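Local coordinates for protein alginate lyase, family PL7 (Zobellia galactanivorans, PDB 3ZPY) that probably cleaves alginate by beta-elimination, the chain here being the catalytic domain of a longer polysaccharide lyase of family PL7, at residues E100-V105 and T181-L186; G117-G122 and G236-K241; Q123-S128 and E214-V219; G161-E166 and F203-E208. All coordinates share one frame; numbering follows the deposited sequence.

Interaction 1. Residues E100-V105 and T181-L186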
loop_
_atom_site.group_PDB
_atom_site.type_symbol
_atom_site.label_atom_id
_atom_site.label_comp_id
_atom_site.label_asym_id
_atom_site.label_seq_id
_atom_site.Cartn_x
_atom_site.Cartn_y
_atom_site.Cartn_z
ATOM N N GLU A 100 2.387 -12.135 0.662
ATOM C CA GLU A 100 2.406 -12.282 2.149
ATOM C C GLU A 100 3.323 -11.225 2.747
ATOM O O GLU A 100 4.391 -10.930 2.218
ATOM C CB GLU A 100 2.920 -13.637 2.516
ATOM C CG GLU A 100 1.956 -14.749 2.132
ATOM C CD GLU A 100 2.523 -16.132 2.307
ATOM O OE1 GLU A 100 3.379 -16.445 1.452
ATOM O OE2 GLU A 100 2.176 -16.805 3.253
ATOM N N TRP A 101 2.858 -10.624 3.839
ATOM C CA TRP A 101 3.693 -9.648 4.564
ATOM C C TRP A 101 3.236 -9.545 5.960
ATOM O O TRP A 101 2.049 -9.711 6.274
ATOM C CB TRP A 101 3.651 -8.272 3.856
ATOM C CG TRP A 101 2.409 -7.446 3.865
ATOM C CD1 TRP A 101 2.328 -6.171 4.450
ATOM C CD2 TRP A 101 1.103 -7.697 3.290
ATOM N NE1 TRP A 101 1.098 -5.645 4.271
ATOM C CE2 TRP A 101 0.295 -6.509 3.568
ATOM C CE3 TRP A 101 0.549 -8.723 2.548
ATOM C CZ2 TRP A 101 -1.049 -6.418 3.108
ATOM C CZ3 TRP A 101 -0.769 -8.623 2.109
ATOM C CH2 TRP A 101 -1.560 -7.509 2.423
ATOM N N THR A 102 4.164 -9.248 6.834
ATOM C CA THR A 102 3.880 -9.103 8.245
ATOM C C THR A 102 3.904 -7.614 8.481
ATOM O O THR A 102 4.892 -6.928 8.153
ATOM C CB THR A 102 4.975 -9.867 9.058
ATOM O OG1 THR A 102 4.860 -11.251 8.740
ATOM C CG2 THR A 102 4.806 -9.658 10.592
ATOM N N VAL A 103 2.884 -7.154 9.114
ATOM C CA VAL A 103 2.684 -5.631 9.136
ATOM C C VAL A 103 2.258 -5.186 10.529
ATOM O O VAL A 103 1.580 -5.915 11.287
ATOM C CB VAL A 103 1.588 -5.238 8.083
ATOM C CG1 VAL A 103 0.157 -5.693 8.497
ATOM C CG2 VAL A 103 1.601 -3.725 7.810
ATOM N N GLN A 104 2.630 -3.932 10.823
ATOM C CA GLN A 104 1.892 -3.124 11.808
ATOM C C GLN A 104 1.627 -1.744 11.262
ATOM O O GLN A 104 2.321 -1.274 10.340
ATOM C CB GLN A 104 2.676 -2.934 13.081
ATOM C CG GLN A 104 3.190 -4.221 13.791
ATOM C CD GLN A 104 3.638 -3.905 15.176
ATOM O OE1 GLN A 104 3.779 -2.682 15.531
ATOM N NE2 GLN A 104 3.878 -4.911 15.989
ATOM N N VAL A 105 0.561 -1.157 11.795
ATOM C CA VAL A 105 0.311 0.262 11.521
ATOM C C VAL A 105 0.556 0.908 12.892
ATOM O O VAL A 105 -0.106 0.508 13.881
ATOM C CB VAL A 105 -1.054 0.566 10.905
ATOM C CG1 VAL A 105 -1.208 2.087 10.745
ATOM C CG2 VAL A 105 -1.241 -0.236 9.617
ATOM N N THR A 181 1.038 -6.865 15.435
ATOM C CA THR A 181 1.562 -7.603 14.252
ATOM C C THR A 181 0.453 -8.448 13.675
ATOM O O THR A 181 -0.225 -9.243 14.371
ATOM C CB THR A 181 2.718 -8.474 14.758
ATOM O OG1 THR A 181 3.713 -7.519 15.039
ATOM C CG2 THR A 181 3.209 -9.422 13.628
ATOM N N TYR A 182 0.319 -8.307 12.346
ATOM C CA TYR A 182 -0.605 -9.201 11.591
ATOM C C TYR A 182 0.236 -9.839 10.489
ATOM O O TYR A 182 0.939 -9.145 9.732
ATOM C CB TYR A 182 -1.738 -8.396 10.947
ATOM C CG TYR A 182 -2.609 -7.817 11.982
ATOM C CD1 TYR A 182 -3.591 -8.575 12.619
ATOM C CD2 TYR A 182 -2.448 -6.449 12.353
ATOM C CE1 TYR A 182 -4.408 -8.022 13.586
ATOM C CE2 TYR A 182 -3.218 -5.869 13.384
ATOM C CZ TYR A 182 -4.218 -6.663 13.954
ATOM O OH TYR A 182 -5.022 -6.113 14.916
ATOM N N ASN A 183 0.100 -11.149 10.376
ATOM C CA ASN A 183 0.602 -11.849 9.197
ATOM C C ASN A 183 -0.446 -11.892 8.095
ATOM O O ASN A 183 -1.489 -12.584 8.271
ATOM C CB ASN A 183 1.033 -13.275 9.533
ATOM C CG ASN A 183 2.162 -13.287 10.570
ATOM O OD1 ASN A 183 3.183 -12.558 10.398
ATOM N ND2 ASN A 183 2.023 -14.087 11.629
ATOM N N CYS A 184 -0.251 -11.104 7.022
ATOM C CA CYS A 184 -1.311 -10.881 6.017
ATOM C C CYS A 184 -1.012 -11.736 4.817
ATOM O O CYS A 184 0.162 -11.935 4.450
ATOM C CB CYS A 184 -1.302 -9.414 5.553
ATOM S SG CYS A 184 -1.484 -8.207 6.860
ATOM N N LYS A 185 -2.066 -12.279 4.194
ATOM C CA LYS A 185 -1.931 -13.053 2.968
ATOM C C LYS A 185 -3.049 -12.584 2.042
ATOM O O LYS A 185 -4.227 -12.812 2.350
ATOM C CB LYS A 185 -1.996 -14.549 3.286
ATOM C CG LYS A 185 -1.814 -15.442 2.046
ATOM C CD LYS A 185 -1.614 -16.912 2.383
ATOM C CE LYS A 185 -2.778 -17.575 3.021
ATOM N NZ LYS A 185 -2.728 -19.082 3.048
ATOM N N LEU A 186 -2.685 -11.987 0.919
ATOM C CA LEU A 186 -3.654 -11.424 -0.069
ATOM C C LEU A 186 -3.539 -12.282 -1.313
ATOM O O LEU A 186 -2.444 -12.441 -1.887
ATOM C CB LEU A 186 -3.248 -9.993 -0.303
ATOM C CG LEU A 186 -4.199 -9.204 -1.200
ATOM C CD1 LEU A 186 -5.589 -9.146 -0.591
ATOM C CD2 LEU A 186 -3.614 -7.802 -1.436
#
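W101 lays its indole under C184. Its CG sits between the backbone N and the carbonyl carbon (chi1 70°), and the ring beyond it reaches toward strand 182-189. From CB outward, CD2 is the first atom to meet C184 CB, at 3.7 Å. CE3 comes slightly nearer to the same carbon, and at CZ3 the ring has two neighbours: C184 CB over the face, 3.6 Å away, and L186 CB at the edge; CH2, at the tip, still meets both. C184 CB stands almost on the normal of the six-membered ring, a CH-pi contact, with SG over the same ring and 3.4 Å from V103 CG1. An alanine in place of W101 would probably open a gap beneath C184 and beside L186. All this lies on the inward face of two antiparallel strands in the seven-stranded sheet of the jelly roll, where W101 and V103 also pack on F121 of the other sheet. W101 with C184 and V103 with Y182 are the hydrogen-bonded pairs. On the reverse face T102 OG1 donates to N183 OD1 (2.7 Å), in the plane of the amide carbonyl, and the methyls T102 CG2 and T181 CG2 are pressed to 3.4 Å. Beyond them, Q104 NE2 gives T181 OG1 a nearly straight bond of 2.8 Å (174° at the hydrogen), lying in the Q104 amide plane, while Q104 OE1 takes a hydrogen from R239.

Interaction 2. Residues G117-G122 and G236-K241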
loop_
_atom_site.group_PDB
_atom_site.type_symbol
_atom_site.label_atom_id
_atom_site.label_comp_id
_atom_site.label_asym_id
_atom_site.label_seq_id
_atom_site.Cartn_x
_atom_site.Cartn_y
_atom_site.Cartn_z
ATOM N N GLY A 117 -9.022 9.106 10.384
ATOM C CA GLY A 117 -7.715 8.852 9.784
ATOM C C GLY A 117 -7.757 7.495 9.184
ATOM O O GLY A 117 -8.392 6.574 9.706
ATOM N N VAL A 118 -7.087 7.322 8.034
ATOM C CA VAL A 118 -7.114 6.054 7.328
ATOM C C VAL A 118 -5.863 5.921 6.447
ATOM O O VAL A 118 -5.473 6.899 5.760
ATOM C CB VAL A 118 -8.460 5.881 6.526
ATOM C CG1 VAL A 118 -8.810 7.095 5.637
ATOM C CG2 VAL A 118 -8.535 4.601 5.716
ATOM N N LEU A 119 -5.364 4.698 6.273
ATOM C CA LEU A 119 -4.382 4.494 5.265
ATOM C C LEU A 119 -4.462 3.054 4.758
ATOM O O LEU A 119 -5.098 2.193 5.395
ATOM C CB LEU A 119 -3.000 4.799 5.813
ATOM C CG LEU A 119 -2.465 3.888 6.995
ATOM C CD1 LEU A 119 -1.929 2.531 6.552
ATOM C CD2 LEU A 119 -1.314 4.629 7.705
ATOM N N CYS A 120 -3.802 2.815 3.599
ATOM C CA CYS A 120 -3.787 1.520 2.925
ATOM C C CYS A 120 -2.387 0.935 2.998
ATOM O O CYS A 120 -1.422 1.586 2.641
ATOM C CB CYS A 120 -4.188 1.785 1.459
ATOM S SG CYS A 120 -3.936 0.319 0.409
ATOM N N PHE A 121 -2.315 -0.273 3.495
ATOM C CA PHE A 121 -1.002 -0.936 3.730
ATOM C C PHE A 121 -0.818 -2.164 2.776
ATOM O O PHE A 121 0.152 -2.918 2.957
ATOM C CB PHE A 121 -0.797 -1.268 5.207
ATOM C CG PHE A 121 -1.871 -2.156 5.815
ATOM C CD1 PHE A 121 -1.816 -3.541 5.736
ATOM C CD2 PHE A 121 -2.909 -1.610 6.599
ATOM C CE1 PHE A 121 -2.763 -4.345 6.336
ATOM C CE2 PHE A 121 -3.880 -2.391 7.153
ATOM C CZ PHE A 121 -3.821 -3.796 7.032
ATOM N N GLY A 122 -1.769 -2.441 1.842
ATOM C CA GLY A 122 -1.465 -3.406 0.789
ATOM C C GLY A 122 -2.577 -3.283 -0.238
ATOM O O GLY A 122 -3.704 -2.893 0.098
ATOM N N GLY A 236 1.030 9.038 8.529
ATOM C CA GLY A 236 0.794 7.636 8.884
ATOM C C GLY A 236 2.121 6.894 8.841
ATOM O O GLY A 236 3.099 7.344 8.217
ATOM N N LEU A 237 2.165 5.775 9.594
ATOM C CA LEU A 237 3.372 4.998 9.673
ATOM C C LEU A 237 2.991 3.502 9.631
ATOM O O LEU A 237 2.223 3.068 10.433
ATOM C CB LEU A 237 4.110 5.324 10.963
ATOM C CG LEU A 237 5.477 4.658 11.132
ATOM C CD1 LEU A 237 6.470 5.018 10.024
ATOM C CD2 LEU A 237 6.112 4.937 12.508
ATOM N N VAL A 238 3.547 2.814 8.656
ATOM C CA VAL A 238 3.337 1.393 8.396
ATOM C C VAL A 238 4.725 0.756 8.472
ATOM O O VAL A 238 5.731 1.311 8.005
ATOM C CB VAL A 238 2.745 1.114 7.008
ATOM C CG1 VAL A 238 2.692 -0.367 6.749
ATOM C CG2 VAL A 238 1.388 1.785 6.823
ATOM N N ARG A 239 4.842 -0.402 9.098
ATOM C CA ARG A 239 6.115 -1.106 9.096
ATOM C C ARG A 239 5.879 -2.586 8.660
ATOM O O ARG A 239 4.875 -3.200 9.033
ATOM C CB ARG A 239 6.823 -0.951 10.442
ATOM C CG ARG A 239 6.144 -1.557 11.661
ATOM C CD ARG A 239 6.968 -1.266 12.895
ATOM N NE ARG A 239 6.419 -1.798 14.090
ATOM C CZ ARG A 239 6.977 -1.648 15.277
ATOM N NH1 ARG A 239 8.167 -1.039 15.387
ATOM N NH2 ARG A 239 6.275 -2.025 16.335
ATOM N N ILE A 240 6.822 -3.108 7.844
ATOM C CA ILE A 240 6.651 -4.404 7.174
ATOM C C ILE A 240 7.911 -5.256 7.376
ATOM O O ILE A 240 9.064 -4.744 7.332
ATOM C CB ILE A 240 6.320 -4.192 5.651
ATOM C CG1 ILE A 240 5.073 -3.337 5.518
ATOM C CG2 ILE A 240 6.253 -5.496 4.890
ATOM C CD1 ILE A 240 4.703 -2.826 4.109
ATOM N N LYS A 241 7.660 -6.551 7.482
ATOM C CA LYS A 241 8.765 -7.521 7.357
ATOM C C LYS A 241 8.219 -8.795 6.718
ATOM O O LYS A 241 7.001 -8.920 6.501
ATOM C CB LYS A 241 9.389 -7.872 8.713
ATOM C CG LYS A 241 8.504 -8.474 9.756
ATOM C CD LYS A 241 9.255 -8.544 11.102
ATOM C CE LYS A 241 8.360 -9.165 12.109
ATOM N NZ LYS A 241 9.102 -9.411 13.396
#
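In the apolar layer between the two sheets of the jelly roll, L119 of strand 117-125 meets V238 of strand 235-247. The short strand axes pass 8.4 Å apart at 36°, and no hydrogen bond joins the segments, which meet through apolar contacts. L119 CD1 touches V238 CG2 at 3.4 Å, tighter than usual for two carbons. The other methyl, L119 CD2, lies over the backbone of G236, 3.9 Å from its CA. A beta carbon on G236 would fall only 2.6 Å from L119 CD2, so the bare backbone makes room for the leucine. V238 CG1 is anti to the backbone N (chi1 174°) and rests 3.9 Å from F121 CB, while CG2 is turned to L119. The F121 ring leads away from V238 to meet F144 edge-to-face. F121 and G122 together face V142 as a classic beta bulge, where the chain turns a corner. Two sheets packed face to face through such an apolar layer make the beta sandwich of the PL7 jelly roll.

Interaction 3. Residues Q123-S128 and E214-V219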
loop_
_atom_site.group_PDB
_atom_site.type_symbol
_atom_site.label_atom_id
_atom_site.label_comp_id
_atom_site.label_asym_id
_atom_site.label_seq_id
_atom_site.Cartn_x
_atom_site.Cartn_y
_atom_site.Cartn_z
ATOM N N GLN A 123 -2.232 -3.595 -1.480
ATOM C CA GLN A 123 -3.156 -3.444 -2.598
ATOM C C GLN A 123 -2.940 -4.477 -3.678
ATOM O O GLN A 123 -1.817 -4.967 -3.831
ATOM C CB GLN A 123 -3.015 -2.112 -3.344
ATOM C CG GLN A 123 -3.038 -0.797 -2.585
ATOM C CD GLN A 123 -2.482 0.275 -3.552
ATOM O OE1 GLN A 123 -1.498 0.946 -3.216
ATOM N NE2 GLN A 123 -3.021 0.364 -4.716
ATOM N N ILE A 124 -4.031 -4.710 -4.475
ATOM C CA ILE A 124 -3.871 -5.145 -5.821
ATOM C C ILE A 124 -4.353 -4.003 -6.736
ATOM O O ILE A 124 -5.464 -3.475 -6.549
ATOM C CB ILE A 124 -4.744 -6.418 -6.147
ATOM C CG1 ILE A 124 -4.304 -7.567 -5.221
ATOM C CG2 ILE A 124 -4.626 -6.838 -7.641
ATOM C CD1 ILE A 124 -5.321 -8.699 -5.121
ATOM N N HIS A 125 -3.508 -3.657 -7.712
ATOM C CA HIS A 125 -3.879 -2.659 -8.695
ATOM C C HIS A 125 -4.084 -3.298 -10.037
ATOM O O HIS A 125 -3.251 -4.116 -10.468
ATOM C CB HIS A 125 -2.832 -1.514 -8.700
ATOM C CG HIS A 125 -3.310 -0.311 -9.466
ATOM N ND1 HIS A 125 -4.149 0.647 -8.934
ATOM C CD2 HIS A 125 -3.138 0.037 -10.769
ATOM C CE1 HIS A 125 -4.420 1.570 -9.865
ATOM N NE2 HIS A 125 -3.812 1.196 -10.995
ATOM N N GLY A 126 -5.130 -2.850 -10.768
ATOM C CA GLY A 126 -5.390 -3.395 -12.089
ATOM C C GLY A 126 -5.272 -2.345 -13.176
ATOM O O GLY A 126 -4.732 -1.268 -12.946
ATOM N N PRO A 127 -5.708 -2.678 -14.388
ATOM C CA PRO A 127 -5.613 -1.769 -15.507
ATOM C C PRO A 127 -6.552 -0.561 -15.340
ATOM O O PRO A 127 -7.688 -0.691 -14.790
ATOM C CB PRO A 127 -6.054 -2.640 -16.727
ATOM C CG PRO A 127 -7.041 -3.632 -16.076
ATOM C CD PRO A 127 -6.379 -3.955 -14.724
ATOM N N SER A 128 -6.117 0.626 -15.794
ATOM C CA SER A 128 -7.048 1.728 -15.778
ATOM C C SER A 128 -8.289 1.476 -16.621
ATOM O O SER A 128 -9.374 1.941 -16.227
ATOM C CB SER A 128 -6.383 3.041 -16.163
ATOM O OG SER A 128 -5.756 2.888 -17.420
ATOM N N GLU A 214 -3.813 -7.909 -16.080
ATOM C CA GLU A 214 -3.054 -6.654 -15.874
ATOM C C GLU A 214 -3.071 -6.143 -14.414
ATOM O O GLU A 214 -3.118 -4.945 -14.150
ATOM C CB GLU A 214 -3.438 -5.538 -16.859
ATOM C CG GLU A 214 -3.307 -5.946 -18.326
ATOM C CD GLU A 214 -3.370 -4.707 -19.158
ATOM O OE1 GLU A 214 -2.296 -4.056 -19.336
ATOM O OE2 GLU A 214 -4.480 -4.329 -19.545
ATOM N N ASN A 215 -2.943 -7.088 -13.467
ATOM C CA ASN A 215 -2.838 -6.814 -12.033
ATOM C C ASN A 215 -1.398 -6.821 -11.577
ATOM O O ASN A 215 -0.524 -7.493 -12.128
ATOM C CB ASN A 215 -3.620 -7.837 -11.216
ATOM C CG ASN A 215 -5.072 -7.892 -11.601
ATOM O OD1 ASN A 215 -5.874 -6.946 -11.323
ATOM N ND2 ASN A 215 -5.412 -8.944 -12.372
ATOM N N TYR A 216 -1.206 -6.116 -10.479
ATOM C CA TYR A 216 0.061 -6.224 -9.741
ATOM C C TYR A 216 -0.149 -5.842 -8.268
ATOM O O TYR A 216 -1.141 -5.166 -7.919
ATOM C CB TYR A 216 1.150 -5.323 -10.302
ATOM C CG TYR A 216 0.831 -3.854 -10.413
ATOM C CD1 TYR A 216 0.151 -3.342 -11.521
ATOM C CD2 TYR A 216 1.209 -2.966 -9.395
ATOM C CE1 TYR A 216 -0.094 -1.943 -11.670
ATOM C CE2 TYR A 216 0.955 -1.610 -9.524
ATOM C CZ TYR A 216 0.303 -1.109 -10.605
ATOM O OH TYR A 216 0.117 0.283 -10.723
ATOM N N PHE A 217 0.729 -6.374 -7.405
ATOM C CA PHE A 217 0.644 -6.022 -6.012
ATOM C C PHE A 217 1.374 -4.691 -5.716
ATOM O O PHE A 217 2.361 -4.348 -6.380
ATOM C CB PHE A 217 1.332 -7.111 -5.178
ATOM C CG PHE A 217 0.528 -8.377 -5.121
ATOM C CD1 PHE A 217 -0.714 -8.395 -4.494
ATOM C CD2 PHE A 217 1.030 -9.535 -5.683
ATOM C CE1 PHE A 217 -1.423 -9.603 -4.405
ATOM C CE2 PHE A 217 0.326 -10.758 -5.597
ATOM C CZ PHE A 217 -0.880 -10.773 -4.923
ATOM N N LYS A 218 0.883 -4.038 -4.657
ATOM C CA LYS A 218 1.643 -2.889 -4.036
ATOM C C LYS A 218 1.585 -3.086 -2.561
ATOM O O LYS A 218 0.596 -3.626 -2.024
ATOM C CB LYS A 218 1.154 -1.508 -4.422
ATOM C CG LYS A 218 0.954 -1.263 -5.891
ATOM C CD LYS A 218 0.801 0.241 -6.180
ATOM C CE LYS A 218 2.115 0.926 -6.210
ATOM N NZ LYS A 218 2.152 2.372 -6.023
ATOM N N VAL A 219 2.613 -2.558 -1.867
ATOM C CA VAL A 219 2.581 -2.716 -0.406
ATOM C C VAL A 219 3.427 -1.606 0.195
ATOM O O VAL A 219 4.483 -1.233 -0.345
ATOM C CB VAL A 219 3.101 -4.128 0.052
ATOM C CG1 VAL A 219 4.587 -4.338 -0.298
ATOM C CG2 VAL A 219 2.885 -4.411 1.505
#
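Two sequence motifs of the PL7 family, QIH and the YFK that opens the YFKxGxY signature, are paired here as antiparallel strands, with H125 beside Y216. The two side chains run the same way, their ring planes oblique, at 49°. H125 CB stands over one face of the tyrosine ring, toward its rim, and H125 CD2 comes within 3.3 Å of Y216 OH. H125 CG is anti to the backbone N (chi1 -167°), which sets the root of the imidazole beside the phenol; its ND1 is hydrogen-bonded to D138, and R80 makes a cation-pi contact with the tyrosine. In this family these strands belong to the curved sheet of the jelly roll that lines the alginate-binding groove, consistent with Q123, H125, Y216 and K218 all sharing one face. The aliphatic part of K218 runs alongside Q123, and its NZ forms a salt bridge with E78. On the opposite face I124 CG1 packs 3.6 Å from F217 CE1, with L186 of the other sheet covering both side chains. Backbone bonds bind Q123 to K218 and H125 to Y216, that from H125 N to Y216 O being 2.8 Å. Just before strand 216-219, N215 CB lies 3.8 Å from I124 CG2. E214 and N215 form a G1 beta bulge opposite W90, N215 ND2 bonds to W90 O, and P127 CB rests 3.6 Å from E214 OE2.

Interaction 4. Residues G161-E166 and F203-E208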
loop_
_atom_site.group_PDB
_atom_site.type_symbol
_atom_site.label_atom_id
_atom_site.label_comp_id
_atom_site.label_asym_id
_atom_site.label_seq_id
_atom_site.Cartn_x
_atom_site.Cartn_y
_atom_site.Cartn_z
ATOM N N GLY A 161 -11.417 -0.315 -2.855
ATOM C CA GLY A 161 -11.110 -0.713 -4.204
ATOM C C GLY A 161 -12.283 -1.317 -4.931
ATOM O O GLY A 161 -13.346 -1.489 -4.322
ATOM N N TYR A 162 -12.060 -1.736 -6.196
ATOM C CA TYR A 162 -13.165 -2.119 -7.104
ATOM C C TYR A 162 -14.023 -3.266 -6.520
ATOM O O TYR A 162 -15.239 -3.221 -6.527
ATOM C CB TYR A 162 -12.573 -2.552 -8.433
ATOM C CG TYR A 162 -13.574 -2.865 -9.439
ATOM C CD1 TYR A 162 -14.422 -3.997 -9.332
ATOM C CD2 TYR A 162 -13.815 -1.940 -10.451
ATOM C CE1 TYR A 162 -15.403 -4.242 -10.277
ATOM C CE2 TYR A 162 -14.807 -2.169 -11.419
ATOM C CZ TYR A 162 -15.607 -3.352 -11.321
ATOM O OH TYR A 162 -16.628 -3.605 -12.200
ATOM N N VAL A 163 -13.333 -4.220 -5.877
ATOM C CA VAL A 163 -13.983 -5.460 -5.510
ATOM C C VAL A 163 -15.111 -5.237 -4.456
ATOM O O VAL A 163 -16.062 -5.994 -4.431
ATOM C CB VAL A 163 -12.948 -6.519 -4.981
ATOM C CG1 VAL A 163 -12.362 -6.114 -3.627
ATOM C CG2 VAL A 163 -13.583 -7.915 -5.003
ATOM N N THR A 164 -15.023 -4.158 -3.685
ATOM C CA THR A 164 -16.112 -3.764 -2.768
ATOM C C THR A 164 -16.817 -2.527 -3.317
ATOM O O THR A 164 -18.059 -2.513 -3.373
ATOM C CB THR A 164 -15.656 -3.598 -1.319
ATOM O OG1 THR A 164 -14.623 -2.634 -1.288
ATOM C CG2 THR A 164 -15.272 -4.901 -0.693
ATOM N N GLU A 165 -16.058 -1.470 -3.616
ATOM C CA GLU A 165 -16.749 -0.211 -3.989
ATOM C C GLU A 165 -17.695 -0.300 -5.174
ATOM O O GLU A 165 -18.643 0.485 -5.242
ATOM C CB GLU A 165 -15.685 0.861 -4.209
ATOM C CG GLU A 165 -14.876 1.250 -3.000
ATOM C CD GLU A 165 -13.831 2.256 -3.424
ATOM O OE1 GLU A 165 -14.009 3.077 -4.377
ATOM O OE2 GLU A 165 -12.833 2.330 -2.770
ATOM N N GLU A 166 -17.375 -1.124 -6.172
ATOM C CA GLU A 166 -18.163 -1.234 -7.386
ATOM C C GLU A 166 -19.056 -2.473 -7.313
ATOM O O GLU A 166 -19.768 -2.812 -8.238
ATOM C CB GLU A 166 -17.236 -1.253 -8.619
ATOM C CG GLU A 166 -16.540 0.075 -8.924
ATOM C CD GLU A 166 -17.421 1.054 -9.642
ATOM O OE1 GLU A 166 -18.580 0.717 -9.871
ATOM O OE2 GLU A 166 -16.930 2.139 -9.984
ATOM N N PHE A 203 -11.860 -11.734 4.523
ATOM C CA PHE A 203 -12.594 -11.090 3.369
ATOM C C PHE A 203 -12.345 -11.961 2.150
ATOM O O PHE A 203 -11.179 -12.229 1.841
ATOM C CB PHE A 203 -12.030 -9.685 3.090
ATOM C CG PHE A 203 -12.661 -9.101 1.875
ATOM C CD1 PHE A 203 -13.901 -8.561 1.906
ATOM C CD2 PHE A 203 -11.973 -9.206 0.667
ATOM C CE1 PHE A 203 -14.513 -8.090 0.720
ATOM C CE2 PHE A 203 -12.540 -8.724 -0.496
ATOM C CZ PHE A 203 -13.801 -8.165 -0.471
ATOM N N ARG A 204 -13.393 -12.294 1.427
ATOM C CA ARG A 204 -13.211 -13.035 0.194
ATOM C C ARG A 204 -14.389 -12.669 -0.706
ATOM O O ARG A 204 -15.560 -12.833 -0.266
ATOM C CB ARG A 204 -13.209 -14.554 0.488
ATOM C CG ARG A 204 -13.228 -15.393 -0.771
ATOM C CD ARG A 204 -13.100 -16.881 -0.461
ATOM N NE ARG A 204 -13.586 -17.710 -1.570
ATOM C CZ ARG A 204 -12.835 -18.092 -2.613
ATOM N NH1 ARG A 204 -11.532 -17.794 -2.633
ATOM N NH2 ARG A 204 -13.379 -18.865 -3.552
ATOM N N LYS A 205 -14.115 -12.293 -1.989
ATOM C CA LYS A 205 -15.203 -11.846 -2.847
ATOM C C LYS A 205 -14.765 -12.001 -4.276
ATOM O O LYS A 205 -13.633 -11.675 -4.636
ATOM C CB LYS A 205 -15.565 -10.377 -2.543
ATOM C CG LYS A 205 -16.862 -9.940 -3.257
ATOM C CD LYS A 205 -17.320 -8.594 -2.651
ATOM C CE LYS A 205 -18.623 -8.064 -3.297
ATOM N NZ LYS A 205 -19.702 -9.026 -3.006
ATOM N N LYS A 206 -15.704 -12.458 -5.115
ATOM C CA LYS A 206 -15.457 -12.597 -6.555
ATOM C C LYS A 206 -15.466 -11.233 -7.263
ATOM O O LYS A 206 -16.368 -10.418 -7.012
ATOM C CB LYS A 206 -16.216 -13.771 -7.127
ATOM C CG LYS A 206 -15.817 -14.182 -8.536
ATOM C CD LYS A 206 -16.826 -15.149 -9.135
ATOM C CE LYS A 206 -16.221 -15.933 -10.288
ATOM N NZ LYS A 206 -14.918 -16.549 -9.918
ATOM N N MET A 207 -14.558 -11.056 -8.209
ATOM C CA MET A 207 -14.605 -9.946 -9.178
ATOM C C MET A 207 -15.544 -10.369 -10.293
ATOM O O MET A 207 -15.219 -11.276 -11.126
ATOM C CB MET A 207 -13.230 -9.668 -9.753
ATOM C CG MET A 207 -12.329 -8.995 -8.765
ATOM S SD MET A 207 -12.713 -7.234 -8.645
ATOM C CE MET A 207 -12.058 -6.699 -10.274
ATOM N N GLU A 208 -16.685 -9.685 -10.398
ATOM C CA GLU A 208 -17.649 -9.943 -11.494
ATOM C C GLU A 208 -17.336 -9.105 -12.710
ATOM O O GLU A 208 -18.120 -8.279 -13.112
ATOM C CB GLU A 208 -19.099 -9.714 -11.010
ATOM C CG GLU A 208 -19.547 -10.565 -9.820
ATOM C CD GLU A 208 -19.500 -12.068 -10.074
ATOM O OE1 GLU A 208 -19.437 -12.529 -11.251
ATOM O OE2 GLU A 208 -19.563 -12.798 -9.069
HETATM O O HOH W 1 -18.509 -5.930 -10.945
#
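V163 points from the single-turn helix 162-165 toward strand 200-206, an edge strand of the seven-stranded sheet of the jelly roll, and the residue just past it. The helix follows strand 154-160 of the other sheet, so the contact joins the two sheets at their side. V163 and F203 meet tip to tip, CG1 lying 4.0 Å from CZ. Next to it T164 crosses the phenyl obliquely, its CG2 being 3.6 Å from F203 CE1, while T164 OG1 is turned to a hydrogen bond with I159 O. M207 comes in at about a right angle to V163, its chain bent at chi2 (-78°) and again at chi3, which lays SD against V163 and turns CE to Y162. SD stands 3.7 Å from V163 CB, and CE is equally near Y162 CD1. The sulfur approaches the tyrosine ring obliquely, in a Met-aromatic contact with 4.9 Å from SD to the ring centroid. An alanine at M207 would probably leave a gap beside V163 and Y162, with the tyrosine ring less firmly held on that side. One face of this ring is covered by E166 CB, over its centre. K205 brings CD and CE up to V163 O, CD at 3.4 Å. At the outer end a water bridges the segments, bound at 3.2 Å to Y162 OH and donating to E208 O.

Interactions 1 and 3 are strand pairings, one in each sheet of the jelly roll, whereas interactions 2 and 4 join one sheet to the other without any direct hydrogen bond. Interaction 2 lies nearest the chain centre and is purely apolar; interaction 4, about 17 Å out, is only partly buried and includes a bridging water. Strand 117-125 serves both interactions 2 and 3, and strand 235-247 of interaction 2 neighbours strand 96-107 of interaction 1. The three meet in the core, where V219 packs on W101, F121 and I240. Interactions 1 and 3 each have a polar and an apolar face, but the polar one in 3 bears signature residues and probably lines the substrate groove.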